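PDB 2XTB: adenosine kinase from Trypanosoma brucei, which probably catalyses the magnesium-dependent transfer of phosphate from ATP to adenosine, giving AMP and ADP in the purine salvage pathway. Local coordinates for residues Tyr11-Pro16 against Thr87-Ile92; Tyr32-Gly37 against Thr135-Leu140; Phe202-Phe207 against Lys229-Met234. All coordinates share one frame; numbering follows the deposited sequence.

Contact 1: Tyr11-Pro16 against Thr87-Ile92. With KRM (4-[5-(4-phenoxyphenyl)-1H-pyrazol-3-yl]morpholine), chain B.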
loop_
_atom_site.group_PDB
_atom_site.type_symbol
_atom_site.label_atom_id
_atom_site.label_comp_id
_atom_site.label_asym_id
_atom_site.label_seq_id
_atom_site.Cartn_x
_atom_site.Cartn_y
_atom_site.Cartn_z
ATOM N N TYR A 11 12.260 -0.086 -1.431
ATOM C CA TYR A 11 11.725 0.727 -2.503
ATOM C C TYR A 11 10.214 0.525 -2.541
ATOM O O TYR A 11 9.730 -0.610 -2.549
ATOM C CB TYR A 11 12.356 0.297 -3.827
ATOM C CG TYR A 11 11.929 1.094 -5.035
ATOM C CD1 TYR A 11 12.672 2.189 -5.460
ATOM C CD2 TYR A 11 10.794 0.740 -5.766
ATOM C CE1 TYR A 11 12.294 2.923 -6.575
ATOM C CE2 TYR A 11 10.407 1.466 -6.882
ATOM C CZ TYR A 11 11.163 2.556 -7.281
ATOM O OH TYR A 11 10.792 3.283 -8.384
ATOM N N VAL A 12 9.472 1.627 -2.552
ATOM C CA VAL A 12 8.016 1.574 -2.590
ATOM C C VAL A 12 7.517 2.432 -3.742
ATOM O O VAL A 12 7.889 3.597 -3.858
ATOM C CB VAL A 12 7.375 2.055 -1.252
ATOM C CG1 VAL A 12 5.862 2.066 -1.349
ATOM C CG2 VAL A 12 7.800 1.171 -0.094
ATOM N N GLN A 13 6.688 1.852 -4.601
ATOM C CA GLN A 13 6.052 2.624 -5.656
ATOM C C GLN A 13 4.539 2.514 -5.566
ATOM O O GLN A 13 3.994 1.425 -5.393
ATOM C CB GLN A 13 6.557 2.198 -7.029
ATOM C CG GLN A 13 6.071 3.082 -8.173
ATOM C CD GLN A 13 6.981 3.040 -9.383
ATOM O OE1 GLN A 13 6.520 3.084 -10.523
ATOM N NE2 GLN A 13 8.283 2.958 -9.144
ATOM N N CYS A 14 3.869 3.659 -5.666
ATOM C CA CYS A 14 2.415 3.721 -5.575
ATOM C C CYS A 14 1.901 5.081 -6.035
ATOM O O CYS A 14 2.668 5.919 -6.521
ATOM C CB CYS A 14 1.958 3.436 -4.140
ATOM S SG CYS A 14 0.202 3.058 -3.970
ATOM N N ASN A 15 0.593 5.279 -5.882
ATOM C CA ASN A 15 -0.064 6.545 -6.173
ATOM C C ASN A 15 -0.179 7.407 -4.910
ATOM O O ASN A 15 -0.980 7.104 -4.021
ATOM C CB ASN A 15 -1.446 6.282 -6.780
ATOM C CG ASN A 15 -1.377 5.552 -8.118
ATOM O OD1 ASN A 15 -0.296 5.314 -8.662
ATOM N ND2 ASN A 15 -2.538 5.198 -8.656
ATOM N N PRO A 16 0.633 8.479 -4.817
ATOM C CA PRO A 16 0.619 9.307 -3.612
ATOM C C PRO A 16 -0.574 10.257 -3.559
ATOM O O PRO A 16 -0.785 11.040 -4.484
ATOM C CB PRO A 16 1.940 10.084 -3.697
ATOM C CG PRO A 16 2.305 10.095 -5.132
ATOM C CD PRO A 16 1.597 8.967 -5.822
ATOM N N THR A 87 12.574 4.322 0.343
ATOM C CA THR A 87 12.484 5.291 -0.733
ATOM C C THR A 87 11.116 5.105 -1.374
ATOM O O THR A 87 10.717 3.977 -1.676
ATOM C CB THR A 87 13.596 5.098 -1.781
ATOM O OG1 THR A 87 14.870 5.110 -1.129
ATOM C CG2 THR A 87 13.562 6.212 -2.820
ATOM N N TYR A 88 10.392 6.209 -1.551
ATOM C CA TYR A 88 9.074 6.169 -2.167
ATOM C C TYR A 88 9.060 6.888 -3.507
ATOM O O TYR A 88 9.466 8.048 -3.607
ATOM C CB TYR A 88 8.010 6.764 -1.243
ATOM C CG TYR A 88 6.621 6.756 -1.847
ATOM C CD1 TYR A 88 5.761 5.680 -1.640
ATOM C CD2 TYR A 88 6.173 7.819 -2.636
ATOM C CE1 TYR A 88 4.489 5.662 -2.201
ATOM C CE2 TYR A 88 4.906 7.809 -3.197
ATOM C CZ TYR A 88 4.068 6.731 -2.972
ATOM O OH TYR A 88 2.811 6.715 -3.524
ATOM N N VAL A 89 8.577 6.189 -4.529
ATOM C CA VAL A 89 8.431 6.751 -5.863
ATOM C C VAL A 89 6.948 6.835 -6.203
ATOM O O VAL A 89 6.177 5.917 -5.925
ATOM C CB VAL A 89 9.232 5.937 -6.919
ATOM C CG1 VAL A 89 8.840 6.315 -8.343
ATOM C CG2 VAL A 89 10.722 6.151 -6.715
ATOM N N GLY A 90 6.562 7.963 -6.782
ATOM C CA GLY A 90 5.186 8.214 -7.174
ATOM C C GLY A 90 5.146 9.505 -7.952
ATOM O O GLY A 90 6.192 10.037 -8.323
ATOM N N CYS A 91 3.949 10.018 -8.201
ATOM C CA CYS A 91 3.825 11.270 -8.936
ATOM C C CYS A 91 2.899 12.278 -8.253
ATOM O O CYS A 91 1.698 12.046 -8.106
ATOM C CB CYS A 91 3.395 11.010 -10.386
ATOM S SG CYS A 91 3.507 12.449 -11.467
ATOM N N ILE A 92 3.483 13.391 -7.824
ATOM C CA ILE A 92 2.719 14.514 -7.294
ATOM C C ILE A 92 2.810 15.698 -8.261
ATOM O O ILE A 92 3.332 15.564 -9.371
ATOM C CB ILE A 92 3.186 14.918 -5.870
ATOM C CG1 ILE A 92 4.669 15.303 -5.864
ATOM C CG2 ILE A 92 2.902 13.791 -4.881
ATOM C CD1 ILE A 92 5.116 16.058 -4.627
HETATM C C24 KRM B . -4.301 5.054 -4.770
HETATM C C23 KRM B . -3.756 4.560 -3.436
HETATM O O22 KRM B . -4.737 4.779 -2.423
HETATM C C21 KRM B . -5.875 3.938 -2.612
HETATM C C20 KRM B . -6.601 4.310 -3.906
HETATM N N19 KRM B . -5.621 4.454 -4.993
HETATM C C16 KRM B . -5.942 4.070 -6.279
HETATM C C15 KRM B . -7.227 3.840 -6.747
HETATM N N17 KRM B . -5.003 3.918 -7.210
HETATM N N18 KRM B . -5.710 3.547 -8.363
HETATM C C14 KRM B . -7.042 3.500 -8.090
HETATM C C11 KRM B . -8.088 3.142 -9.098
HETATM C C10 KRM B . -9.451 3.207 -8.791
HETATM C C9 KRM B . -10.403 2.867 -9.757
HETATM C C12 KRM B . -7.691 2.740 -10.375
HETATM C C13 KRM B . -8.641 2.400 -11.338
HETATM C C8 KRM B . -10.002 2.458 -11.035
HETATM O O7 KRM B . -10.911 2.119 -12.016
HETATM C C6 KRM B . -12.191 1.666 -11.769
HETATM C C1 KRM B . -13.281 2.525 -11.944
HETATM C C5 KRM B . -12.413 0.348 -11.360
HETATM C C4 KRM B . -13.716 -0.102 -11.118
HETATM C C3 KRM B . -14.801 0.760 -11.287
HETATM C C2 KRM B . -14.584 2.076 -11.702
HETATM O O HOH W 1 2.302 7.983 -9.054
HETATM O O HOH W 2 0.370 5.670 -2.206
#
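Val12 is held through both ends of its backbone by the neighbouring strand: its N donates to Thr87 O at 2.8 Å, and its O accepts from Val89 N at 2.8 Å in a nearly straight bond (172°). Cys14 N to Val89 O, 3.2 Å, adds a third bond and completes the parallel pairing of 11-13 with 87-89. Packing is dense on both faces of this pair. On the face of Tyr11, Gln13 and Val89, the Tyr11 ring leans obliquely on the branched Val89, with CE1 3.6 Å from Val89 CG2, while the extended Gln13 crosses Val89 at a slant, its NE2 against CG1. Val156 of helix 154-161 covers this face. On the opposite face Tyr88, with CG anti to its backbone N (chi1 179°), sends its long ring past Val12, where CD1 lies 3.6 Å from Val12 CG1. The ring ends between Cys14 and Pro16, and Pro16 CG sits at its edge, in plane. That proline, stiff and compact, also packs CG against Ile92 CG2 at 3.8 Å.

Beyond Cys14 N the backbone pairing ends, and two waters join in while Pro16 keeps its direct packing. Water 2 donates to Asn15 O at 2.7 Å and is hydrogen-bonded to Tyr88 OH; water 1 lies between Cys14 O and Cys91 N, accepting only a weak bond from the latter. Asn15 turns away from the second strand, and its ND2 makes a weak hydrogen bond to N17 of KRM at 3.1 Å. The chemistry thus changes from direct strand bonding to a buried, water-bridged end, where Asn15, which also binds adenosine, faces the nucleoside site.

Contact 2: Tyr32-Gly37 against Thr135-Leu140. With KRM (4-[5-(4-phenoxyphenyl)-1H-pyrazol-3-yl]morpholine), chain B.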
loop_
_atom_site.group_PDB
_atom_site.type_symbol
_atom_site.label_atom_id
_atom_site.label_comp_id
_atom_site.label_asym_id
_atom_site.label_seq_id
_atom_site.Cartn_x
_atom_site.Cartn_y
_atom_site.Cartn_z
ATOM N N TYR A 32 -22.583 17.083 -0.383
ATOM C CA TYR A 32 -21.775 16.504 -1.455
ATOM C C TYR A 32 -22.221 15.133 -1.947
ATOM O O TYR A 32 -21.458 14.415 -2.596
ATOM C CB TYR A 32 -20.281 16.557 -1.107
ATOM C CG TYR A 32 -19.766 17.974 -1.138
ATOM C CD1 TYR A 32 -19.501 18.670 0.040
ATOM C CD2 TYR A 32 -19.594 18.642 -2.352
ATOM C CE1 TYR A 32 -19.048 19.994 0.009
ATOM C CE2 TYR A 32 -19.144 19.958 -2.392
ATOM C CZ TYR A 32 -18.875 20.626 -1.211
ATOM O OH TYR A 32 -18.433 21.926 -1.259
ATOM N N GLY A 33 -23.476 14.796 -1.649
ATOM C CA GLY A 33 -24.102 13.558 -2.117
ATOM C C GLY A 33 -23.402 12.307 -1.627
ATOM O O GLY A 33 -23.440 11.265 -2.288
ATOM N N LEU A 34 -22.778 12.415 -0.457
ATOM C CA LEU A 34 -21.928 11.359 0.076
ATOM C C LEU A 34 -22.650 10.433 1.032
ATOM O O LEU A 34 -23.165 10.866 2.067
ATOM C CB LEU A 34 -20.706 11.956 0.774
ATOM C CG LEU A 34 -19.689 12.673 -0.109
ATOM C CD1 LEU A 34 -18.636 13.315 0.769
ATOM C CD2 LEU A 34 -19.064 11.706 -1.104
ATOM N N GLU A 35 -22.674 9.151 0.681
ATOM C CA GLU A 35 -23.169 8.121 1.577
ATOM C C GLU A 35 -22.098 7.840 2.628
ATOM O O GLU A 35 -20.934 7.629 2.285
ATOM C CB GLU A 35 -23.505 6.857 0.792
ATOM C CG GLU A 35 -24.379 5.879 1.549
ATOM C CD GLU A 35 -25.222 5.017 0.633
ATOM O OE1 GLU A 35 -24.975 5.025 -0.596
ATOM O OE2 GLU A 35 -26.137 4.334 1.149
ATOM N N ARG A 36 -22.495 7.852 3.899
ATOM C CA ARG A 36 -21.556 7.696 5.012
ATOM C C ARG A 36 -20.777 6.385 4.931
ATOM O O ARG A 36 -21.354 5.326 4.682
ATOM C CB ARG A 36 -22.285 7.792 6.357
ATOM C CG ARG A 36 -21.408 8.280 7.510
ATOM C CD ARG A 36 -22.066 8.069 8.875
ATOM N NE ARG A 36 -23.369 8.726 9.002
ATOM C CZ ARG A 36 -23.557 9.991 9.379
ATOM N NH1 ARG A 36 -22.527 10.776 9.677
ATOM N NH2 ARG A 36 -24.789 10.477 9.458
ATOM N N GLY A 37 -19.462 6.475 5.119
ATOM C CA GLY A 37 -18.602 5.302 5.214
ATOM C C GLY A 37 -18.211 4.643 3.902
ATOM O O GLY A 37 -17.626 3.560 3.906
ATOM N N THR A 135 -15.786 8.927 5.534
ATOM C CA THR A 135 -16.282 8.894 4.158
ATOM C C THR A 135 -15.214 9.454 3.226
ATOM O O THR A 135 -14.765 10.593 3.396
ATOM C CB THR A 135 -17.595 9.695 4.002
ATOM O OG1 THR A 135 -18.564 9.214 4.939
ATOM C CG2 THR A 135 -18.152 9.560 2.590
ATOM N N LEU A 136 -14.810 8.654 2.242
ATOM C CA LEU A 136 -13.676 9.015 1.392
ATOM C C LEU A 136 -14.071 9.471 -0.012
ATOM O O LEU A 136 -14.884 8.831 -0.684
ATOM C CB LEU A 136 -12.651 7.871 1.322
ATOM C CG LEU A 136 -12.074 7.298 2.623
ATOM C CD1 LEU A 136 -10.970 6.296 2.315
ATOM C CD2 LEU A 136 -11.553 8.390 3.553
ATOM N N VAL A 137 -13.491 10.597 -0.422
ATOM C CA VAL A 137 -13.619 11.120 -1.781
ATOM C C VAL A 137 -12.213 11.305 -2.340
ATOM O O VAL A 137 -11.487 12.218 -1.930
ATOM C CB VAL A 137 -14.356 12.478 -1.823
ATOM C CG1 VAL A 137 -14.881 12.753 -3.222
ATOM C CG2 VAL A 137 -15.482 12.513 -0.817
ATOM N N ALA A 138 -11.830 10.433 -3.268
ATOM C CA ALA A 138 -10.469 10.428 -3.793
ATOM C C ALA A 138 -10.373 11.001 -5.204
ATOM O O ALA A 138 -11.186 10.684 -6.074
ATOM C CB ALA A 138 -9.885 9.018 -3.745
ATOM N N ASP A 139 -9.379 11.858 -5.411
ATOM C CA ASP A 139 -9.025 12.335 -6.741
ATOM C C ASP A 139 -7.605 11.875 -7.049
ATOM O O ASP A 139 -6.650 12.321 -6.411
ATOM C CB ASP A 139 -9.135 13.860 -6.822
ATOM C CG ASP A 139 -9.063 14.376 -8.252
ATOM O OD1 ASP A 139 -8.178 13.930 -9.018
ATOM O OD2 ASP A 139 -9.894 15.238 -8.610
ATOM N N LEU A 140 -7.474 10.975 -8.020
ATOM C CA LEU A 140 -6.178 10.381 -8.361
ATOM C C LEU A 140 -5.171 11.418 -8.862
ATOM O O LEU A 140 -4.013 11.424 -8.437
ATOM C CB LEU A 140 -6.359 9.239 -9.372
ATOM C CG LEU A 140 -6.418 7.778 -8.883
ATOM C CD1 LEU A 140 -7.020 7.613 -7.482
ATOM C CD2 LEU A 140 -7.158 6.897 -9.887
HETATM C C24 KRM B . -4.301 5.054 -4.770
HETATM C C23 KRM B . -3.756 4.560 -3.436
HETATM O O22 KRM B . -4.737 4.779 -2.423
HETATM C C21 KRM B . -5.875 3.938 -2.612
HETATM C C20 KRM B . -6.601 4.310 -3.906
HETATM N N19 KRM B . -5.621 4.454 -4.993
HETATM C C16 KRM B . -5.942 4.070 -6.279
HETATM C C15 KRM B . -7.227 3.840 -6.747
HETATM N N17 KRM B . -5.003 3.918 -7.210
HETATM N N18 KRM B . -5.710 3.547 -8.363
HETATM C C14 KRM B . -7.042 3.500 -8.090
HETATM C C11 KRM B . -8.088 3.142 -9.098
HETATM C C10 KRM B . -9.451 3.207 -8.791
HETATM C C9 KRM B . -10.403 2.867 -9.757
HETATM C C12 KRM B . -7.691 2.740 -10.375
HETATM C C13 KRM B . -8.641 2.400 -11.338
HETATM C C8 KRM B . -10.002 2.458 -11.035
HETATM O O7 KRM B . -10.911 2.119 -12.016
HETATM C C6 KRM B . -12.191 1.666 -11.769
HETATM C C1 KRM B . -13.281 2.525 -11.944
HETATM C C5 KRM B . -12.413 0.348 -11.360
HETATM C C4 KRM B . -13.716 -0.102 -11.118
HETATM C C3 KRM B . -14.801 0.760 -11.287
HETATM C C2 KRM B . -14.584 2.076 -11.702
#
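Leu34 and Val137 meet obliquely through their methyl groups, Leu34 CD1 lying 3.6 Å from Val137 CG2, with Leu34 CD2 bearing on the same Val137 methyl. Branched aliphatic residues suit this buried spot, since the fork of Leu34 straddles that one methyl. Two residues earlier on the strand, Thr135 uses its two branches for different tasks. With chi1 at -55°, OG1 stands anti to the carbonyl carbon and CG2 anti to the backbone N. The hydroxyl accepts from Gly37 N at 2.9 Å, a well-aligned bond of 164°, while the methyl turns to Leu34 CB (3.9 Å from CG2) and to Glu35 O. A threonine therefore serves polar and apolar partners at once. Arg36 crosses Thr135 at about a right angle, its CA and aliphatic CG passing OG1; its guanidinium leads off to a salt bridge with Asp26. Gly37 and Gly33 both adopt positive phi, which glycine accommodates easily, and Gly33 is the C-prime residue of the Schellman motif that ends helix 26-31. At the far end of 135-140, Leu140 packs its methyls on KRM, CD2 being 3.8 Å from C14. In the chain, loop 32-37 links helix 26-31 to strand 39-41, the edge strand that pairs with 133-139. Leu29 of that helix touches Leu34 and Thr135, Ile49 of helix 49-53 joins Leu34 and Val137, and strand 124-130 runs along the other side of 133-139.

Contact 3: Phe202-Phe207 against Lys229-Met234. With KRM (4-[5-(4-phenoxyphenyl)-1H-pyrazol-3-yl]morpholine), chain B.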
loop_
_atom_site.group_PDB
_atom_site.type_symbol
_atom_site.label_atom_id
_atom_site.label_comp_id
_atom_site.label_asym_id
_atom_site.label_seq_id
_atom_site.Cartn_x
_atom_site.Cartn_y
_atom_site.Cartn_z
ATOM N N PHE A 202 -10.773 -5.353 -7.967
ATOM C CA PHE A 202 -10.895 -4.896 -9.354
ATOM C C PHE A 202 -9.592 -4.997 -10.154
ATOM O O PHE A 202 -9.621 -5.002 -11.385
ATOM C CB PHE A 202 -11.514 -3.490 -9.447
ATOM C CG PHE A 202 -10.621 -2.385 -8.953
ATOM C CD1 PHE A 202 -9.641 -1.834 -9.780
ATOM C CD2 PHE A 202 -10.774 -1.874 -7.669
ATOM C CE1 PHE A 202 -8.816 -0.810 -9.326
ATOM C CE2 PHE A 202 -9.955 -0.843 -7.207
ATOM C CZ PHE A 202 -8.973 -0.314 -8.037
ATOM N N ILE A 203 -8.461 -5.079 -9.452
ATOM C CA ILE A 203 -7.156 -5.292 -10.091
ATOM C C ILE A 203 -7.151 -6.629 -10.823
ATOM O O ILE A 203 -6.775 -6.700 -11.993
ATOM C CB ILE A 203 -5.985 -5.249 -9.063
ATOM C CG1 ILE A 203 -5.932 -3.896 -8.333
ATOM C CG2 ILE A 203 -4.640 -5.598 -9.730
ATOM C CD1 ILE A 203 -5.653 -2.689 -9.218
ATOM N N MET A 204 -7.588 -7.678 -10.126
ATOM C CA MET A 204 -7.675 -9.026 -10.695
ATOM C C MET A 204 -8.763 -9.159 -11.761
ATOM O O MET A 204 -8.686 -10.033 -12.623
ATOM C CB MET A 204 -7.898 -10.068 -9.592
ATOM C CG MET A 204 -6.658 -10.409 -8.791
ATOM S SD MET A 204 -6.016 -9.030 -7.818
ATOM C CE MET A 204 -7.227 -8.953 -6.499
ATOM N N GLN A 205 -9.769 -8.293 -11.702
ATOM C CA GLN A 205 -10.877 -8.367 -12.642
ATOM C C GLN A 205 -10.622 -7.544 -13.905
ATOM O O GLN A 205 -10.824 -8.029 -15.014
ATOM C CB GLN A 205 -12.187 -7.945 -11.972
ATOM C CG GLN A 205 -13.435 -8.442 -12.699
ATOM C CD GLN A 205 -14.730 -7.923 -12.098
ATOM O OE1 GLN A 205 -15.795 -8.060 -12.696
ATOM N NE2 GLN A 205 -14.647 -7.329 -10.912
ATOM N N PHE A 206 -10.168 -6.308 -13.730
ATOM C CA PHE A 206 -10.041 -5.367 -14.843
ATOM C C PHE A 206 -8.608 -5.173 -15.343
ATOM O O PHE A 206 -8.400 -4.743 -16.477
ATOM C CB PHE A 206 -10.665 -4.017 -14.467
ATOM C CG PHE A 206 -12.163 -4.057 -14.347
ATOM C CD1 PHE A 206 -12.969 -3.672 -15.418
ATOM C CD2 PHE A 206 -12.772 -4.487 -13.168
ATOM C CE1 PHE A 206 -14.360 -3.713 -15.315
ATOM C CE2 PHE A 206 -14.161 -4.533 -13.057
ATOM C CZ PHE A 206 -14.954 -4.145 -14.131
ATOM N N PHE A 207 -7.629 -5.491 -14.502
ATOM C CA PHE A 207 -6.227 -5.293 -14.851
ATOM C C PHE A 207 -5.436 -6.596 -14.737
ATOM O O PHE A 207 -4.256 -6.597 -14.374
ATOM C CB PHE A 207 -5.612 -4.187 -13.984
ATOM C CG PHE A 207 -6.299 -2.855 -14.127
ATOM C CD1 PHE A 207 -7.387 -2.526 -13.320
ATOM C CD2 PHE A 207 -5.862 -1.932 -15.071
ATOM C CE1 PHE A 207 -8.027 -1.302 -13.455
ATOM C CE2 PHE A 207 -6.497 -0.703 -15.212
ATOM C CZ PHE A 207 -7.579 -0.388 -14.403
ATOM N N LYS A 229 -9.842 -14.016 -3.185
ATOM C CA LYS A 229 -10.944 -14.713 -3.842
ATOM C C LYS A 229 -11.087 -14.332 -5.322
ATOM O O LYS A 229 -11.302 -15.203 -6.171
ATOM C CB LYS A 229 -12.251 -14.498 -3.063
ATOM C CG LYS A 229 -13.524 -15.016 -3.739
ATOM C CD LYS A 229 -13.506 -16.523 -3.966
ATOM C CE LYS A 229 -14.762 -16.970 -4.698
ATOM N NZ LYS A 229 -14.699 -18.404 -5.085
ATOM N N GLU A 230 -10.955 -13.044 -5.629
ATOM C CA GLU A 230 -11.032 -12.564 -7.012
ATOM C C GLU A 230 -9.812 -13.012 -7.826
ATOM O O GLU A 230 -9.880 -13.138 -9.051
ATOM C CB GLU A 230 -11.192 -11.040 -7.045
ATOM C CG GLU A 230 -11.386 -10.431 -8.435
ATOM C CD GLU A 230 -12.561 -11.016 -9.200
ATOM O OE1 GLU A 230 -13.653 -11.184 -8.613
ATOM O OE2 GLU A 230 -12.389 -11.297 -10.402
ATOM N N PHE A 231 -8.703 -13.252 -7.131
ATOM C CA PHE A 231 -7.519 -13.845 -7.734
ATOM C C PHE A 231 -7.842 -15.261 -8.217
ATOM O O PHE A 231 -7.475 -15.641 -9.328
ATOM C CB PHE A 231 -6.370 -13.868 -6.727
ATOM C CG PHE A 231 -5.030 -14.144 -7.336
ATOM C CD1 PHE A 231 -4.198 -13.096 -7.718
ATOM C CD2 PHE A 231 -4.588 -15.455 -7.521
ATOM C CE1 PHE A 231 -2.945 -13.346 -8.276
ATOM C CE2 PHE A 231 -3.338 -15.717 -8.081
ATOM C CZ PHE A 231 -2.515 -14.662 -8.458
ATOM N N ALA A 232 -8.540 -16.027 -7.380
ATOM C CA ALA A 232 -8.996 -17.365 -7.747
ATOM C C ALA A 232 -9.986 -17.311 -8.910
ATOM O O ALA A 232 -9.991 -18.198 -9.765
ATOM C CB ALA A 232 -9.613 -18.069 -6.547
ATOM N N ASN A 233 -10.814 -16.267 -8.935
ATOM C CA ASN A 233 -11.738 -16.035 -10.044
ATOM C C ASN A 233 -10.989 -15.729 -11.337
ATOM O O ASN A 233 -11.362 -16.205 -12.406
ATOM C CB ASN A 233 -12.720 -14.900 -9.721
ATOM C CG ASN A 233 -13.539 -15.161 -8.465
ATOM O OD1 ASN A 233 -13.437 -16.222 -7.845
ATOM N ND2 ASN A 233 -14.355 -14.184 -8.082
ATOM N N MET A 234 -9.930 -14.933 -11.222
ATOM C CA MET A 234 -9.064 -14.604 -12.350
ATOM C C MET A 234 -8.407 -15.863 -12.915
ATOM O O MET A 234 -8.334 -16.049 -14.135
ATOM C CB MET A 234 -7.988 -13.615 -11.904
ATOM C CG MET A 234 -7.140 -13.067 -13.028
ATOM S SD MET A 234 -5.730 -12.157 -12.403
ATOM C CE MET A 234 -4.580 -13.485 -12.040
HETATM C C24 KRM B . -4.301 5.054 -4.770
HETATM C C23 KRM B . -3.756 4.560 -3.436
HETATM O O22 KRM B . -4.737 4.779 -2.423
HETATM C C21 KRM B . -5.875 3.938 -2.612
HETATM C C20 KRM B . -6.601 4.310 -3.906
HETATM N N19 KRM B . -5.621 4.454 -4.993
HETATM C C16 KRM B . -5.942 4.070 -6.279
HETATM C C15 KRM B . -7.227 3.840 -6.747
HETATM N N17 KRM B . -5.003 3.918 -7.210
HETATM N N18 KRM B . -5.710 3.547 -8.363
HETATM C C14 KRM B . -7.042 3.500 -8.090
HETATM C C11 KRM B . -8.088 3.142 -9.098
HETATM C C10 KRM B . -9.451 3.207 -8.791
HETATM C C9 KRM B . -10.403 2.867 -9.757
HETATM C C12 KRM B . -7.691 2.740 -10.375
HETATM C C13 KRM B . -8.641 2.400 -11.338
HETATM C C8 KRM B . -10.002 2.458 -11.035
HETATM O O7 KRM B . -10.911 2.119 -12.016
HETATM C C6 KRM B . -12.191 1.666 -11.769
HETATM C C1 KRM B . -13.281 2.525 -11.944
HETATM C C5 KRM B . -12.413 0.348 -11.360
HETATM C C4 KRM B . -13.716 -0.102 -11.118
HETATM C C3 KRM B . -14.801 0.760 -11.287
HETATM C C2 KRM B . -14.584 2.076 -11.702
#
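In the helical layer beside the KRM pocket, Met204 of helix 202-206 packs on Glu230, Phe231 and Met234 of helix 229-234. The short axes run almost parallel, 12° apart, with a closest approach of 8.5 Å. The first two side-chain carbons of Met204 carry the contact: its CB meets Glu230 CG at 3.7 Å, and its CG lies 3.8 Å from Phe231 CD1, the two side chains crossing at about a right angle. Met234 extends toward helix 202-206, a chi1 of -173° swinging CG away from its own nitrogen to within 3.4 Å of Met204 O, and its CE rests over one face of the Phe231 ring. At the solvent-exposed side, Gln205 passes Glu230 obliquely, CB 3.7 Å from OE2, without a hydrogen bond; Glu230 OE1 instead accepts from Asn233 ND2 at 3.1 Å, met from above the carboxylate plane. Away from this interface, Phe202 puts one ring face over C5 of KRM, near Phe171 of the adenosine site. Neighbouring helices that follow successive parallel strands, here 193-197 and 220-224, and pack side by side with the same direction are typical of the ribokinase-like alpha/beta fold.

Overall arrangement
From the N terminus, strand 10-13 opens contact 1, and the chain passes through 32-37, the first half of contact 2, before strand 86-93 closes contact 1. Contact 2 closes later, at 135-140, so the two loops cross. Contact 3 follows in series, joining 202-207 to 229-234 over a much shorter loop. Contact 1 pairs two strands inside the nine-stranded sheet, contact 2 fastens a loop to the five-stranded sheet, and contact 3 joins two helices that follow strands of the larger sheet. Their centres lie 23 to 24 Å apart and none touches another, yet a segment of each reaches KRM, bound where the three regions converge.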